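Side-chain contacts in putative oxidoreductase YfjR (Streptomyces aurantiacus, PDB 4OQZ), which reduces imines as an S-selective imine reductase of the HIBADH-related family, probably with NADPH as the hydride donor: residues A16-Y21 / D39-R44; N59-L64 / R145-V150; D70-V75 / L88-S93; D94-A99 / M168-M173. One frame throughout, in Å; residues are numbered along the deposited sequence.

Contact 1: residues A16-Y21 / D39-R44; sequences AMAAAY and DALVAR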
loop_
_atom_site.group_PDB
_atom_site.type_symbol
_atom_site.label_atom_id
_atom_site.label_comp_id
_atom_site.label_asym_id
_atom_site.label_seq_id
_atom_site.Cartn_x
_atom_site.Cartn_y
_atom_site.Cartn_z
ATOM N N ALA A 16 5.733 13.968 24.148
ATOM C CA ALA A 16 4.424 13.322 24.300
ATOM C C ALA A 16 4.483 12.182 25.338
ATOM O O ALA A 16 3.522 12.024 26.105
ATOM C CB ALA A 16 3.906 12.836 22.974
ATOM N N MET A 17 5.624 11.453 25.402
ATOM C CA MET A 17 5.861 10.341 26.347
ATOM C C MET A 17 5.882 10.873 27.794
ATOM O O MET A 17 5.108 10.401 28.632
ATOM C CB MET A 17 7.176 9.576 26.013
ATOM C CG MET A 17 7.090 8.811 24.710
ATOM S SD MET A 17 8.666 8.141 24.117
ATOM C CE MET A 17 8.180 7.730 22.395
ATOM N N ALA A 18 6.704 11.892 28.067
ATOM C CA ALA A 18 6.747 12.555 29.381
ATOM C C ALA A 18 5.369 13.060 29.879
ATOM O O ALA A 18 5.033 12.842 31.040
ATOM C CB ALA A 18 7.756 13.678 29.368
ATOM N N ALA A 19 4.566 13.685 29.004
ATOM C CA ALA A 19 3.225 14.196 29.326
ATOM C C ALA A 19 2.258 13.037 29.677
ATOM O O ALA A 19 1.456 13.180 30.602
ATOM C CB ALA A 19 2.673 15.008 28.153
ATOM N N ALA A 20 2.357 11.889 28.960
ATOM C CA ALA A 20 1.584 10.675 29.243
ATOM C C ALA A 20 2.001 10.137 30.631
ATOM O O ALA A 20 1.126 9.816 31.443
ATOM C CB ALA A 20 1.851 9.632 28.180
ATOM N N TYR A 21 3.328 10.136 30.937
ATOM C CA TYR A 21 3.792 9.737 32.268
ATOM C C TYR A 21 3.293 10.676 33.370
ATOM O O TYR A 21 2.806 10.198 34.391
ATOM C CB TYR A 21 5.320 9.531 32.318
ATOM C CG TYR A 21 5.767 8.217 31.724
ATOM C CD1 TYR A 21 5.499 7.009 32.363
ATOM C CD2 TYR A 21 6.478 8.176 30.527
ATOM C CE1 TYR A 21 5.900 5.787 31.809
ATOM C CE2 TYR A 21 6.890 6.965 29.970
ATOM C CZ TYR A 21 6.585 5.770 30.606
ATOM O OH TYR A 21 6.996 4.577 30.052
ATOM N N ASP A 39 10.495 23.226 28.929
ATOM C CA ASP A 39 9.752 24.320 29.568
ATOM C C ASP A 39 8.351 23.928 30.031
ATOM O O ASP A 39 8.102 23.871 31.231
ATOM C CB ASP A 39 9.694 25.563 28.650
ATOM C CG ASP A 39 10.965 26.389 28.547
ATOM O OD1 ASP A 39 12.002 25.965 29.108
ATOM O OD2 ASP A 39 10.918 27.474 27.915
ATOM N N ALA A 40 7.459 23.625 29.091
ATOM C CA ALA A 40 6.073 23.239 29.369
ATOM C C ALA A 40 5.997 22.057 30.349
ATOM O O ALA A 40 5.254 22.129 31.331
ATOM C CB ALA A 40 5.347 22.920 28.076
ATOM N N LEU A 41 6.827 21.022 30.132
ATOM C CA LEU A 41 6.894 19.855 31.002
ATOM C C LEU A 41 7.279 20.228 32.441
ATOM O O LEU A 41 6.584 19.792 33.355
ATOM C CB LEU A 41 7.822 18.764 30.415
ATOM C CG LEU A 41 7.334 18.066 29.106
ATOM C CD1 LEU A 41 8.458 17.314 28.422
ATOM C CD2 LEU A 41 6.138 17.170 29.351
ATOM N N VAL A 42 8.333 21.082 32.641
ATOM C CA VAL A 42 8.781 21.556 33.962
ATOM C C VAL A 42 7.653 22.320 34.666
ATOM O O VAL A 42 7.425 22.119 35.864
ATOM C CB VAL A 42 10.113 22.380 33.927
ATOM C CG1 VAL A 42 10.455 22.952 35.300
ATOM C CG2 VAL A 42 11.274 21.537 33.421
ATOM N N ALA A 43 6.940 23.173 33.912
ATOM C CA ALA A 43 5.829 23.976 34.431
ATOM C C ALA A 43 4.710 23.083 34.967
ATOM O O ALA A 43 4.017 23.491 35.885
ATOM C CB ALA A 43 5.294 24.902 33.351
ATOM N N ARG A 44 4.581 21.852 34.431
ATOM C CA ARG A 44 3.603 20.826 34.822
ATOM C C ARG A 44 4.052 19.971 36.015
ATOM O O ARG A 44 3.230 19.285 36.621
ATOM C CB ARG A 44 3.287 19.921 33.645
ATOM C CG ARG A 44 2.322 20.545 32.649
ATOM C CD ARG A 44 1.934 19.523 31.614
ATOM N NE ARG A 44 1.188 18.414 32.203
ATOM C CZ ARG A 44 0.768 17.360 31.518
ATOM N NH1 ARG A 44 1.030 17.258 30.221
ATOM N NH2 ARG A 44 0.088 16.398 32.123
#
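The one flat group that takes part, the Arg44 guanidinium, meets Ala19 obliquely. NH1 comes to 3.5 Å from Ala19 CB and is also close to Ala19 CA, while NH2 reaches no nearer than 3.8 Å to Ala19 O, too long to count as a bond. NH2 instead forms a salt bridge with Asp23, two residues beyond the 16-21 segment, which probably limits where the guanidinium can lie. The side chain gets there with CG anti to the carbonyl carbon (chi1 -78°) and a bend at chi3 (65°) that turns NE and CZ toward the neighbouring helix.

Deeper in, Leu41 brings both methyl groups against the alanines. CD1 and CD2 each lie 3.8 Å from Ala18 CB, so the fork of the leucine sits over that methyl, and CD2 also packs 3.8 Å from the backbone N of Ala19. Small side chains on this face allow the branched end to approach the helix backbone itself.

The segment axes run almost parallel, at 9° and 10.6 Å apart at closest approach. Both Ala18 and Leu41 also touch Leu30 of strand 27-31, which places helices 12-23 and 39-44 side by side on one face of the Rossmann sheet, with Arg44 on the solvent side and Leu41 toward the strands.

Contact 2: residues N59-L64 / R145-V150; sequences NELVIL and RAALEV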
loop_
_atom_site.group_PDB
_atom_site.type_symbol
_atom_site.label_atom_id
_atom_site.label_comp_id
_atom_site.label_asym_id
_atom_site.label_seq_id
_atom_site.Cartn_x
_atom_site.Cartn_y
_atom_site.Cartn_z
ATOM N N ASN A 59 16.361 7.055 38.309
ATOM C CA ASN A 59 15.415 5.944 38.173
ATOM C C ASN A 59 16.006 4.701 37.545
ATOM O O ASN A 59 16.906 4.796 36.712
ATOM C CB ASN A 59 14.208 6.367 37.294
ATOM C CG ASN A 59 13.451 7.583 37.761
ATOM O OD1 ASN A 59 13.545 8.662 37.179
ATOM N ND2 ASN A 59 12.745 7.459 38.862
ATOM N N GLU A 60 15.419 3.539 37.877
ATOM C CA GLU A 60 15.777 2.238 37.298
ATOM C C GLU A 60 15.296 2.160 35.817
ATOM O O GLU A 60 15.991 1.564 34.988
ATOM C CB GLU A 60 15.173 1.096 38.133
ATOM C CG GLU A 60 15.817 -0.263 37.875
ATOM C CD GLU A 60 14.875 -1.449 37.763
ATOM O OE1 GLU A 60 13.863 -1.490 38.503
ATOM O OE2 GLU A 60 15.174 -2.363 36.960
ATOM N N LEU A 61 14.110 2.742 35.496
ATOM C CA LEU A 61 13.584 2.762 34.119
ATOM C C LEU A 61 13.932 4.078 33.419
ATOM O O LEU A 61 13.543 5.130 33.886
ATOM C CB LEU A 61 12.055 2.506 34.043
ATOM C CG LEU A 61 11.482 2.286 32.605
ATOM C CD1 LEU A 61 11.931 0.968 32.011
ATOM C CD2 LEU A 61 9.993 2.281 32.619
ATOM N N VAL A 62 14.688 4.005 32.315
ATOM C CA VAL A 62 15.118 5.170 31.532
ATOM C C VAL A 62 14.587 5.025 30.087
ATOM O O VAL A 62 14.948 4.074 29.372
ATOM C CB VAL A 62 16.656 5.369 31.578
ATOM C CG1 VAL A 62 17.101 6.519 30.682
ATOM C CG2 VAL A 62 17.135 5.593 33.004
ATOM N N ILE A 63 13.732 5.986 29.683
ATOM C CA ILE A 63 13.128 6.033 28.356
ATOM C C ILE A 63 13.962 6.933 27.460
ATOM O O ILE A 63 14.139 8.112 27.779
ATOM C CB ILE A 63 11.640 6.476 28.421
ATOM C CG1 ILE A 63 10.790 5.610 29.396
ATOM C CG2 ILE A 63 11.022 6.532 27.023
ATOM C CD1 ILE A 63 10.545 4.063 29.007
ATOM N N LEU A 64 14.503 6.371 26.362
ATOM C CA LEU A 64 15.305 7.141 25.402
ATOM C C LEU A 64 14.529 7.370 24.089
ATOM O O LEU A 64 14.038 6.424 23.478
ATOM C CB LEU A 64 16.656 6.490 25.108
ATOM C CG LEU A 64 17.539 6.203 26.302
ATOM C CD1 LEU A 64 18.192 4.884 26.157
ATOM C CD2 LEU A 64 18.558 7.314 26.506
ATOM N N ARG A 145 6.648 -3.751 31.811
ATOM C CA ARG A 145 5.530 -3.760 30.844
ATOM C C ARG A 145 4.428 -2.697 31.121
ATOM O O ARG A 145 4.029 -1.985 30.188
ATOM C CB ARG A 145 4.946 -5.168 30.727
ATOM C CG ARG A 145 3.868 -5.280 29.694
ATOM C CD ARG A 145 3.630 -6.723 29.386
ATOM N NE ARG A 145 2.780 -6.848 28.213
ATOM C CZ ARG A 145 2.485 -7.998 27.627
ATOM N NH1 ARG A 145 2.994 -9.138 28.088
ATOM N NH2 ARG A 145 1.694 -8.018 26.563
ATOM N N ALA A 146 3.940 -2.615 32.380
ATOM C CA ALA A 146 2.934 -1.620 32.815
ATOM C C ALA A 146 3.389 -0.181 32.507
ATOM O O ALA A 146 2.564 0.626 32.085
ATOM C CB ALA A 146 2.622 -1.770 34.303
ATOM N N ALA A 147 4.698 0.120 32.677
ATOM C CA ALA A 147 5.275 1.429 32.374
ATOM C C ALA A 147 5.376 1.676 30.871
ATOM O O ALA A 147 5.121 2.783 30.429
ATOM C CB ALA A 147 6.641 1.569 33.025
ATOM N N LEU A 148 5.703 0.654 30.073
ATOM C CA LEU A 148 5.773 0.794 28.616
ATOM C C LEU A 148 4.368 0.945 28.033
ATOM O O LEU A 148 4.224 1.564 26.976
ATOM C CB LEU A 148 6.503 -0.405 27.983
ATOM C CG LEU A 148 7.879 -0.713 28.556
ATOM C CD1 LEU A 148 8.338 -2.087 28.128
ATOM C CD2 LEU A 148 8.882 0.395 28.220
ATOM N N GLU A 149 3.326 0.464 28.760
ATOM C CA GLU A 149 1.923 0.597 28.343
ATOM C C GLU A 149 1.454 2.072 28.424
ATOM O O GLU A 149 0.398 2.423 27.865
ATOM C CB GLU A 149 0.995 -0.307 29.164
ATOM C CG GLU A 149 1.114 -1.774 28.781
ATOM C CD GLU A 149 0.265 -2.721 29.605
ATOM O OE1 GLU A 149 -0.226 -2.329 30.688
ATOM O OE2 GLU A 149 0.089 -3.872 29.154
ATOM N N VAL A 150 2.253 2.921 29.100
ATOM C CA VAL A 150 1.968 4.348 29.217
ATOM C C VAL A 150 2.276 4.975 27.857
ATOM O O VAL A 150 1.480 5.802 27.402
ATOM C CB VAL A 150 2.690 5.028 30.405
ATOM C CG1 VAL A 150 2.457 6.541 30.424
ATOM C CG2 VAL A 150 2.256 4.411 31.727
#
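Ala147 opens the contact on the helical segment: its CB faces the strand and meets Leu61 CD2 at 3.5 Å, closer than usual for two methyl carbons. Leu61 delivers that methyl with CG anti to its own backbone N (chi1 -171°), which extends the isobutyl group from the strand to the helix. The CA atoms of Leu61 and Ala147 remain 8.6 Å apart, a span filled mainly by the leucine because alanine contributes a single carbon. Ala147 also touches Tyr26, and its carbonyl O accepts a hydrogen bond from Tyr21 OH, tying this turn to the end of helix 12-23.

Strand 61-64 lies between strands 4-8 and 87-90 in the parallel part of the sheet, as expected for a Rossmann-type nucleotide-binding domain, and helix 138-151 packs over one of its faces. The alternation of the strand supplies the evidence: Leu61 and Ile63 both point toward the helix, whereas Val62 between them does not meet it.

Next along the helix, the side chain of Leu148 does not set out straight at the strand, yet its CD2 reaches Ile63 CD1 at 4.1 Å. The two side chains cross obliquely, and only these terminal methyls come together. On Ile63, CG1 lies anti to the carbonyl carbon, beside the backbone N (chi1 -54°), which leads CD1 toward the helix. The same isoleucine packs on Met17 and Tyr21 of helix 12-23, while farther along, Val150 lies against Ala20 and Tyr21.

Contact 3: residues D70-V75 / L88-S93; sequences DAMYGV and LVNLSS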
loop_
_atom_site.group_PDB
_atom_site.type_symbol
_atom_site.label_atom_id
_atom_site.label_comp_id
_atom_site.label_asym_id
_atom_site.label_seq_id
_atom_site.Cartn_x
_atom_site.Cartn_y
_atom_site.Cartn_z
ATOM N N ASP A 70 23.308 6.442 16.891
ATOM C CA ASP A 70 24.553 7.226 16.812
ATOM C C ASP A 70 24.548 8.407 17.800
ATOM O O ASP A 70 25.598 8.756 18.332
ATOM C CB ASP A 70 24.773 7.744 15.381
ATOM C CG ASP A 70 26.091 7.339 14.768
ATOM O OD1 ASP A 70 26.179 6.203 14.251
ATOM O OD2 ASP A 70 27.027 8.168 14.772
ATOM N N ALA A 71 23.362 9.012 18.038
ATOM C CA ALA A 71 23.173 10.131 18.962
ATOM C C ALA A 71 23.180 9.664 20.420
ATOM O O ALA A 71 23.504 10.456 21.304
ATOM C CB ALA A 71 21.876 10.858 18.647
ATOM N N MET A 72 22.835 8.382 20.665
ATOM C CA MET A 72 22.778 7.745 21.990
ATOM C C MET A 72 24.146 7.668 22.677
ATOM O O MET A 72 24.223 7.871 23.889
ATOM C CB MET A 72 22.136 6.346 21.884
ATOM C CG MET A 72 21.731 5.737 23.212
ATOM S SD MET A 72 22.901 4.498 23.796
ATOM C CE MET A 72 21.895 3.660 24.981
ATOM N N TYR A 73 25.215 7.382 21.907
ATOM C CA TYR A 73 26.592 7.273 22.413
ATOM C C TYR A 73 27.154 8.586 22.970
ATOM O O TYR A 73 28.109 8.558 23.758
ATOM C CB TYR A 73 27.530 6.672 21.354
ATOM C CG TYR A 73 27.127 5.279 20.922
ATOM C CD1 TYR A 73 27.533 4.159 21.643
ATOM C CD2 TYR A 73 26.326 5.080 19.801
ATOM C CE1 TYR A 73 27.144 2.874 21.261
ATOM C CE2 TYR A 73 25.925 3.802 19.415
ATOM C CZ TYR A 73 26.341 2.702 20.144
ATOM O OH TYR A 73 25.955 1.447 19.747
ATOM N N GLY A 74 26.556 9.705 22.553
ATOM C CA GLY A 74 26.898 11.051 23.001
ATOM C C GLY A 74 26.364 11.329 24.392
ATOM O O GLY A 74 27.074 11.908 25.220
ATOM N N VAL A 75 25.098 10.912 24.658
ATOM C CA VAL A 75 24.442 11.053 25.965
ATOM C C VAL A 75 25.259 10.267 27.014
ATOM O O VAL A 75 25.661 10.821 28.039
ATOM C CB VAL A 75 22.946 10.628 25.904
ATOM C CG1 VAL A 75 22.373 10.331 27.288
ATOM C CG2 VAL A 75 22.106 11.687 25.197
ATOM N N LEU A 88 17.361 0.465 30.092
ATOM C CA LEU A 88 17.348 1.514 29.067
ATOM C C LEU A 88 16.484 1.099 27.865
ATOM O O LEU A 88 16.798 0.128 27.157
ATOM C CB LEU A 88 18.777 1.868 28.628
ATOM C CG LEU A 88 19.483 2.979 29.393
ATOM C CD1 LEU A 88 19.933 2.510 30.786
ATOM C CD2 LEU A 88 20.722 3.414 28.639
ATOM N N VAL A 89 15.372 1.805 27.677
ATOM C CA VAL A 89 14.410 1.523 26.614
ATOM C C VAL A 89 14.706 2.484 25.485
ATOM O O VAL A 89 14.438 3.694 25.606
ATOM C CB VAL A 89 12.938 1.612 27.098
ATOM C CG1 VAL A 89 11.995 1.056 26.032
ATOM C CG2 VAL A 89 12.747 0.858 28.415
ATOM N N ASN A 90 15.322 1.960 24.413
ATOM C CA ASN A 90 15.700 2.806 23.288
ATOM C C ASN A 90 14.643 2.809 22.204
ATOM O O ASN A 90 14.474 1.827 21.483
ATOM C CB ASN A 90 17.104 2.492 22.766
ATOM C CG ASN A 90 17.741 3.654 22.054
ATOM O OD1 ASN A 90 17.163 4.268 21.157
ATOM N ND2 ASN A 90 18.981 3.931 22.385
ATOM N N LEU A 91 13.918 3.921 22.112
ATOM C CA LEU A 91 12.818 4.090 21.172
ATOM C C LEU A 91 13.204 4.789 19.867
ATOM O O LEU A 91 12.346 4.976 19.009
ATOM C CB LEU A 91 11.632 4.772 21.862
ATOM C CG LEU A 91 11.085 4.086 23.122
ATOM C CD1 LEU A 91 10.088 4.972 23.811
ATOM C CD2 LEU A 91 10.415 2.741 22.803
ATOM N N SER A 92 14.496 5.121 19.690
ATOM C CA SER A 92 15.031 5.763 18.480
ATOM C C SER A 92 15.045 4.762 17.311
ATOM O O SER A 92 15.814 3.791 17.322
ATOM C CB SER A 92 16.440 6.302 18.726
ATOM O OG SER A 92 16.579 6.831 20.035
ATOM N N SER A 93 14.173 5.006 16.316
ATOM C CA SER A 93 14.000 4.178 15.123
ATOM C C SER A 93 15.229 4.183 14.187
ATOM O O SER A 93 15.458 5.139 13.442
ATOM C CB SER A 93 12.746 4.595 14.368
ATOM O OG SER A 93 12.944 5.778 13.611
#
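Met72 reaches from helix 69-75 across to Asn90 and Leu88, two residues whose side chains point to the same face of strand 87-90. Its CB is 4.0 Å from Asn90 ND2, and CG comes closer to that nitrogen, at 3.4 Å. A bend at chi2 (-102°) then turns the thioether along the strand, carrying CE to 3.8 Å from Leu88 CD2 while keeping it 3.9 Å from Asn90 ND2. The methionine chain thus passes over the Asn90 amide nitrogen and ends beside Leu88. Its other neighbours include Val106 of helix 96-108. The contact joins helix and second strand of the beta-alpha-beta unit formed by 61-64, 69-75 and 87-90.

Asn90 turns its carbonyl the other way. OD1 accepts from Ser92 N at 3.2 Å, in the carbonyl plane, which makes an Asx turn, and from Ser92 OG at 2.9 Å, with that donor tilted 22° from the plane. Replacing Asn90 with a leucine would probably leave Ser92 N and OG without this acceptor and let the turn leaving the strand shift.

Chemically, the amide is two-sided: its oxygen takes two hydrogen bonds that hold the group's rotation, whereas its nitrogen meets the methionine through van der Waals contact alone, with no polar bond between helix and strand.

Contact 4: residues D94-A99 / M168-M173; sequences DTPEKA and MYQLNM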
loop_
_atom_site.group_PDB
_atom_site.type_symbol
_atom_site.label_atom_id
_atom_site.label_comp_id
_atom_site.label_asym_id
_atom_site.label_seq_id
_atom_site.Cartn_x
_atom_site.Cartn_y
_atom_site.Cartn_z
ATOM N N ASP A 94 16.018 3.122 14.249
ATOM C CA ASP A 94 17.198 2.953 13.406
ATOM C C ASP A 94 17.259 1.469 12.980
ATOM O O ASP A 94 16.315 0.728 13.247
ATOM C CB ASP A 94 18.454 3.443 14.152
ATOM C CG ASP A 94 19.651 3.853 13.310
ATOM O OD1 ASP A 94 19.745 3.407 12.146
ATOM O OD2 ASP A 94 20.536 4.559 13.843
ATOM N N THR A 95 18.326 1.047 12.296
ATOM C CA THR A 95 18.492 -0.312 11.770
ATOM C C THR A 95 18.668 -1.407 12.838
ATOM O O THR A 95 19.224 -1.117 13.905
ATOM C CB THR A 95 19.678 -0.368 10.796
ATOM O OG1 THR A 95 20.910 -0.209 11.509
ATOM C CG2 THR A 95 19.549 0.608 9.651
ATOM N N PRO A 96 18.321 -2.690 12.513
ATOM C CA PRO A 96 18.569 -3.800 13.458
ATOM C C PRO A 96 20.026 -3.955 13.880
ATOM O O PRO A 96 20.276 -4.328 15.021
ATOM C CB PRO A 96 18.089 -5.036 12.694
ATOM C CG PRO A 96 17.150 -4.528 11.679
ATOM C CD PRO A 96 17.657 -3.181 11.287
ATOM N N GLU A 97 20.980 -3.669 12.973
ATOM C CA GLU A 97 22.416 -3.758 13.255
ATOM C C GLU A 97 22.860 -2.732 14.306
ATOM O O GLU A 97 23.519 -3.100 15.278
ATOM C CB GLU A 97 23.246 -3.672 11.961
ATOM C CG GLU A 97 24.309 -4.752 11.833
ATOM C CD GLU A 97 23.849 -6.194 11.955
ATOM O OE1 GLU A 97 22.980 -6.620 11.159
ATOM O OE2 GLU A 97 24.360 -6.899 12.855
ATOM N N LYS A 98 22.437 -1.463 14.151
ATOM C CA LYS A 98 22.726 -0.394 15.113
ATOM C C LYS A 98 22.062 -0.618 16.485
ATOM O O LYS A 98 22.643 -0.229 17.498
ATOM C CB LYS A 98 22.442 0.994 14.520
ATOM C CG LYS A 98 23.652 1.515 13.744
ATOM C CD LYS A 98 23.443 2.926 13.226
ATOM C CE LYS A 98 24.692 3.505 12.603
ATOM N NZ LYS A 98 24.965 2.940 11.255
ATOM N N ALA A 99 20.892 -1.301 16.521
ATOM C CA ALA A 99 20.208 -1.674 17.766
ATOM C C ALA A 99 21.014 -2.779 18.505
ATOM O O ALA A 99 21.129 -2.726 19.736
ATOM C CB ALA A 99 18.794 -2.146 17.469
ATOM N N MET A 168 11.053 -5.292 12.746
ATOM C CA MET A 168 9.588 -5.114 12.682
ATOM C C MET A 168 9.211 -3.687 12.351
ATOM O O MET A 168 8.314 -3.449 11.517
ATOM C CB MET A 168 8.960 -5.553 14.010
ATOM C CG MET A 168 7.966 -6.723 13.897
ATOM S SD MET A 168 8.300 -8.139 12.819
ATOM C CE MET A 168 9.784 -8.624 13.423
ATOM N N TYR A 169 9.934 -2.718 12.977
ATOM C CA TYR A 169 9.732 -1.316 12.678
ATOM C C TYR A 169 10.004 -1.029 11.182
ATOM O O TYR A 169 9.138 -0.428 10.529
ATOM C CB TYR A 169 10.572 -0.404 13.605
ATOM C CG TYR A 169 10.184 1.053 13.478
ATOM C CD1 TYR A 169 9.074 1.561 14.152
ATOM C CD2 TYR A 169 10.860 1.899 12.603
ATOM C CE1 TYR A 169 8.688 2.897 14.006
ATOM C CE2 TYR A 169 10.464 3.225 12.426
ATOM C CZ TYR A 169 9.397 3.725 13.150
ATOM O OH TYR A 169 9.028 5.033 12.984
ATOM N N GLN A 170 11.143 -1.528 10.635
ATOM C CA GLN A 170 11.484 -1.330 9.215
ATOM C C GLN A 170 10.474 -1.989 8.273
ATOM O O GLN A 170 10.112 -1.400 7.253
ATOM C CB GLN A 170 12.927 -1.761 8.887
ATOM C CG GLN A 170 14.026 -1.098 9.733
ATOM C CD GLN A 170 14.057 0.413 9.675
ATOM O OE1 GLN A 170 13.653 1.045 8.698
ATOM N NE2 GLN A 170 14.515 1.026 10.743
ATOM N N LEU A 171 9.971 -3.180 8.665
ATOM C CA LEU A 171 8.992 -3.970 7.918
ATOM C C LEU A 171 7.734 -3.151 7.758
ATOM O O LEU A 171 7.151 -3.120 6.673
ATOM C CB LEU A 171 8.718 -5.304 8.642
ATOM C CG LEU A 171 9.156 -6.640 8.003
ATOM C CD1 LEU A 171 10.164 -6.477 6.854
ATOM C CD2 LEU A 171 9.688 -7.592 9.038
ATOM N N ASN A 172 7.361 -2.411 8.816
ATOM C CA ASN A 172 6.235 -1.496 8.783
ATOM C C ASN A 172 6.480 -0.326 7.790
ATOM O O ASN A 172 5.591 0.019 7.012
ATOM C CB ASN A 172 5.984 -0.926 10.194
ATOM C CG ASN A 172 4.724 -0.122 10.288
ATOM O OD1 ASN A 172 4.675 1.074 9.971
ATOM N ND2 ASN A 172 3.660 -0.780 10.691
ATOM N N MET A 173 7.663 0.298 7.853
ATOM C CA MET A 173 8.015 1.461 7.029
ATOM C C MET A 173 8.179 1.079 5.549
ATOM O O MET A 173 7.870 1.891 4.679
ATOM C CB MET A 173 9.262 2.168 7.589
ATOM C CG MET A 173 9.124 2.672 9.032
ATOM S SD MET A 173 7.497 3.276 9.623
ATOM C CE MET A 173 7.320 4.677 8.692
#
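Gln170 NE2 donates to the backbone O of Asp94, the single hydrogen bond between the segments and a weak one: 3.1 Å long with an N-H...O angle of 138°. The rest of the first shell is thin, with Gln170 CG lying 4.5 Å from Pro96 CD. In the glutamine, CG lies anti to the carbonyl carbon, beside the backbone N, and a bend at chi2 folds the amide toward the 94-99 segment.

That segment leads into helix 96-108, the helix after strand 87-90 in the Rossmann domain, so the bond ties the N-terminal end of a Rossmann-domain helix to the long helix 163-191.

In the second shell, Thr95 is the N-cap, its OG1 accepting from Lys98 N at 3.3 Å with a nearly straight angle of 166°. Asp94 OD1 in turn takes the N-H of Thr95 at 2.8 Å, from the anti side and 30° out of the carboxylate plane, so the peptide whose oxygen Gln170 meets is held at its N-H too. The second subunit also packs directly on the site: His243 of that subunit touches Asp94, and its Thr247 touches Thr95, Pro96 and Gln170.

Contacts 1, 2 and 3 all belong to the Rossmann-type domain, while contact 4 joins it to helix 163-191. Contact 1 closes first along the chain; contact 3 is nested in the loop closed by contact 2, and contact 4 crosses contact 2. Centres of contacts 1 and 2 lie about 15 Å apart, as do those of 2 and 3, and neighbouring strands 61-64 and 87-90 bind the latter pair through the sheet. Contact 3 leads by way of Ser93, packed on Tyr169, to contact 4, about 14 Å away between centres. The series thus runs from the sheet's flanking helices to helix 163-191 and the face where the second subunit packs, so the Rossmann sheet is linked to the dimer through contact 4.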